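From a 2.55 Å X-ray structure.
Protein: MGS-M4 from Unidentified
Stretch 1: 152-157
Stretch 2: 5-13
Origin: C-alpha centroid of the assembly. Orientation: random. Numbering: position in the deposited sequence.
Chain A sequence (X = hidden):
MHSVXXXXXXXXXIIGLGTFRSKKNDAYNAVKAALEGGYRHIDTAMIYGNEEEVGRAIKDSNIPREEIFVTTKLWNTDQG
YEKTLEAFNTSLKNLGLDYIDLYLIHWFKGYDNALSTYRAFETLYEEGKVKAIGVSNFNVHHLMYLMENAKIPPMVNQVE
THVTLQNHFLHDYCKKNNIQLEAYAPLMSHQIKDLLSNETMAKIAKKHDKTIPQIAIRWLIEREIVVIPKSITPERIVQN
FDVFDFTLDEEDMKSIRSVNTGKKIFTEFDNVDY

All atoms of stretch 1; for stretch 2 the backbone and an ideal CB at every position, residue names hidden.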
# COMPACT_ATOMS: atom_id res chain seq x y z
N ILE A 152 -13.28 2.94 23.24
CA ILE A 152 -11.99 2.60 23.80
C ILE A 152 -10.96 2.60 22.68
O ILE A 152 -10.83 1.62 21.95
CB ILE A 152 -12.00 1.23 24.51
CG1 ILE A 152 -13.09 1.20 25.58
CG2 ILE A 152 -10.64 0.93 25.11
CD1 ILE A 152 -13.28 -0.15 26.22
N PRO A 153 -10.24 3.73 22.52
CA PRO A 153 -9.31 3.97 21.41
C PRO A 153 -8.29 2.86 21.20
O PRO A 153 -7.82 2.27 22.18
CB PRO A 153 -8.61 5.27 21.83
CG PRO A 153 -9.60 5.96 22.69
CD PRO A 153 -10.31 4.87 23.44
N PRO A 154 -7.97 2.56 19.93
CA PRO A 154 -6.98 1.54 19.55
C PRO A 154 -5.64 1.74 20.25
O PRO A 154 -5.20 2.88 20.42
CB PRO A 154 -6.84 1.75 18.04
CG PRO A 154 -8.15 2.31 17.62
CD PRO A 154 -8.59 3.19 18.76
N MET A 155 -5.01 0.64 20.65
CA MET A 155 -3.78 0.72 21.43
C MET A 155 -2.58 0.24 20.63
O MET A 155 -1.45 0.68 20.86
CB MET A 155 -3.92 -0.11 22.71
CG MET A 155 -5.18 0.20 23.51
SD MET A 155 -5.40 -0.87 24.94
CE MET A 155 -6.98 -0.30 25.55
N VAL A 156 -2.82 -0.66 19.68
CA VAL A 156 -1.74 -1.25 18.88
C VAL A 156 -2.14 -1.39 17.42
O VAL A 156 -3.25 -1.81 17.10
CB VAL A 156 -1.33 -2.64 19.44
CG1 VAL A 156 -0.38 -3.35 18.48
CG2 VAL A 156 -0.71 -2.51 20.82
N ASN A 157 -1.22 -1.03 16.52
CA ASN A 157 -1.39 -1.29 15.10
C ASN A 157 -0.23 -2.10 14.55
O ASN A 157 0.86 -1.57 14.31
CB ASN A 157 -1.53 0.03 14.32
CG ASN A 157 -1.87 -0.19 12.85
OD1 ASN A 157 -2.35 -1.26 12.47
ND2 ASN A 157 -1.61 0.82 12.03
N UNK A 5 4.72 1.10 27.18
CA UNK A 5 3.39 1.13 27.77
C UNK A 5 2.35 1.72 26.82
O UNK A 5 2.50 2.83 26.31
CB UNK A 5 3.42 1.93 29.07
N UNK A 6 1.30 0.95 26.59
CA UNK A 6 0.21 1.34 25.71
C UNK A 6 -0.60 2.45 26.36
O UNK A 6 -0.36 2.79 27.52
CB UNK A 6 -0.68 0.14 25.38
N UNK A 7 -1.56 3.01 25.63
CA UNK A 7 -2.31 4.17 26.11
C UNK A 7 -3.17 3.89 27.34
O UNK A 7 -3.70 4.82 27.96
CB UNK A 7 -3.20 4.70 24.99
N UNK A 8 -3.31 2.62 27.70
CA UNK A 8 -4.05 2.24 28.90
C UNK A 8 -3.10 1.83 30.03
O UNK A 8 -3.50 1.12 30.96
CB UNK A 8 -5.02 1.10 28.58
N UNK A 9 -1.85 2.28 29.92
CA UNK A 9 -0.80 2.02 30.91
C UNK A 9 -0.42 0.55 31.04
O UNK A 9 0.27 0.16 31.99
CB UNK A 9 -1.25 2.54 32.28
N UNK A 10 -0.86 -0.28 30.09
CA UNK A 10 -0.52 -1.69 30.11
C UNK A 10 0.81 -1.93 29.39
O UNK A 10 0.99 -1.52 28.25
CB UNK A 10 -1.64 -2.52 29.47
N UNK A 11 1.73 -2.60 30.07
CA UNK A 11 3.07 -2.82 29.53
C UNK A 11 3.09 -3.92 28.48
O UNK A 11 2.33 -4.88 28.54
CB UNK A 11 4.04 -3.17 30.66
N UNK A 12 3.99 -3.76 27.51
CA UNK A 12 4.13 -4.71 26.42
C UNK A 12 5.60 -4.85 26.04
O UNK A 12 6.23 -3.87 25.62
CB UNK A 12 3.30 -4.27 25.21
N UNK A 13 6.16 -6.06 26.22
CA UNK A 13 7.56 -6.33 25.85
C UNK A 13 7.85 -5.92 24.41
O UNK A 13 7.19 -6.40 23.49
CB UNK A 13 7.88 -7.81 26.04

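Position 5 has extended backbone angles (-114/125) and no atom of stretch 1 within 5.5 Å of its ideal CB, so stretch 1 sets no preference there. It is Lys5, which makes a weak hydrogen bond to the backbone O of position 9, 3.4 Å from Lys5 NZ.

Position 6 lies where the two backbones come closest, its CA 5.9 Å from the CA of Met155. Its ideal CB points toward stretch 1, 4.2 Å from Met155 CB and 5.3 Å from Val156 CG2. Those neighbours are carbon, so leucine, isoleucine, valine or methionine would suit. The residue is Leu6, with chi1 m and chi2 t; its CD2 meets Val156 CG2 at 3.9 Å, while Leu6 CB packs on Met155 CB at 4.2 Å.

Position 7 also points toward stretch 1, and phi/psi of -65/-10 fits the second place of a type I turn running from 6 to 9. The ideal CB is 5.1 Å from Met155 CG and 5.3 Å from Pro154 O, a carbonyl that invites a donor on a longer arm, such as the amide of asparagine or glutamine. It is Asn7, chi1 p. Its ND2 gives a hydrogen bond to Pro154 O at 3.0 Å, weak because the N-H...acceptor angle is 121°. Asn7 OD1 lies 3.3 Å from Met155 CG, and a water links it to stretch 1, donating to Asn7 OD1 (2.8 Å) and to Pro153 O (2.6 Å). A second water accepts from Asn7 N (3.1 Å) and donates to Met155 O (2.5 Å), so backbone and side chain are both tied across.

At position 8 the ideal CB sits 3.9 Å from Met155 CE. A small or medium side chain, apolar or polar, could cover the thioether, and the turn conformation (-105/21) is compatible with asparagine, aspartate or serine. The residue is Asn8: its CG lies 3.5 Å from Met155 SD, and Asn8 OD1 accepts a weak hydrogen bond from the backbone N of position 10 at 3.3 Å.

Position 9 has positive phi (65/13), which favours glycine, asparagine or aspartate; stretch 1 is out of reach. It is Asn9, whose N closes the turn on Leu6 O at 2.9 Å.

Position 10 starts toward stretch 1 but finds nothing within 5.5 Å of its ideal CB, leaving the choice wide. Tyr10 leads its ring away; its backbone O accepts from Leu6 N at 3.0 Å.

At position 11 the extended backbone and the lack of any stretch 1 atom within 5.5 Å of the ideal CB leave most side chains acceptable, polar or charged ones included; it is Glu11.

Position 12 points toward stretch 1 across a gap that a long apolar chain could span. Met12, all t, brings SD to 4.2 Å from Val156 CG2.

Position 13, with phi -52, permits proline and is Pro13, clear of stretch 1.

Stretch 2 5-13: KLNNNYEMP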
# COMPACT_ATOMS: atom_id res chain seq x y z
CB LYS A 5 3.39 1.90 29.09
CG LYS A 5 4.63 1.68 29.95
CD LYS A 5 4.27 1.70 31.43
CE LYS A 5 3.34 2.85 31.77
NZ LYS A 5 2.52 2.54 32.98
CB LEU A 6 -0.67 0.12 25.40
CG LEU A 6 0.13 -1.13 25.02
CD1 LEU A 6 -0.79 -2.31 24.73
CD2 LEU A 6 1.05 -0.87 23.84
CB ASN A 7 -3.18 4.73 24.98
CG ASN A 7 -4.19 3.73 24.44
OD1 ASN A 7 -4.87 3.03 25.20
ND2 ASN A 7 -4.29 3.65 23.12
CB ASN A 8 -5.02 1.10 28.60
CG ASN A 8 -4.32 -0.20 28.25
OD1 ASN A 8 -3.20 -0.19 27.75
ND2 ASN A 8 -4.98 -1.32 28.51
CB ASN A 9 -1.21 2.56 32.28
CG ASN A 9 -1.61 4.02 32.24
OD1 ASN A 9 -0.99 4.83 31.54
ND2 ASN A 9 -2.66 4.37 32.98
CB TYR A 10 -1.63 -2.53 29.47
CG TYR A 10 -1.55 -4.00 29.81
CD1 TYR A 10 -2.03 -4.48 31.02
CD2 TYR A 10 -1.01 -4.91 28.91
CE1 TYR A 10 -1.96 -5.82 31.34
CE2 TYR A 10 -0.93 -6.26 29.22
CZ TYR A 10 -1.41 -6.71 30.43
OH TYR A 10 -1.34 -8.05 30.74
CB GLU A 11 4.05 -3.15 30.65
CG GLU A 11 4.35 -1.98 31.58
CD GLU A 11 5.36 -2.32 32.65
OE1 GLU A 11 5.74 -3.51 32.75
OE2 GLU A 11 5.77 -1.41 33.39
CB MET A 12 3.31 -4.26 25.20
CG MET A 12 3.38 -5.19 24.00
SD MET A 12 2.51 -4.51 22.58
CE MET A 12 2.63 -5.88 21.43
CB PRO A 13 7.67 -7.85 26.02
CG PRO A 13 6.66 -8.17 27.07
CD PRO A 13 5.51 -7.23 26.83
O HOH W 1 -7.52 3.46 24.43
O HOH W 2 -1.15 2.40 22.62
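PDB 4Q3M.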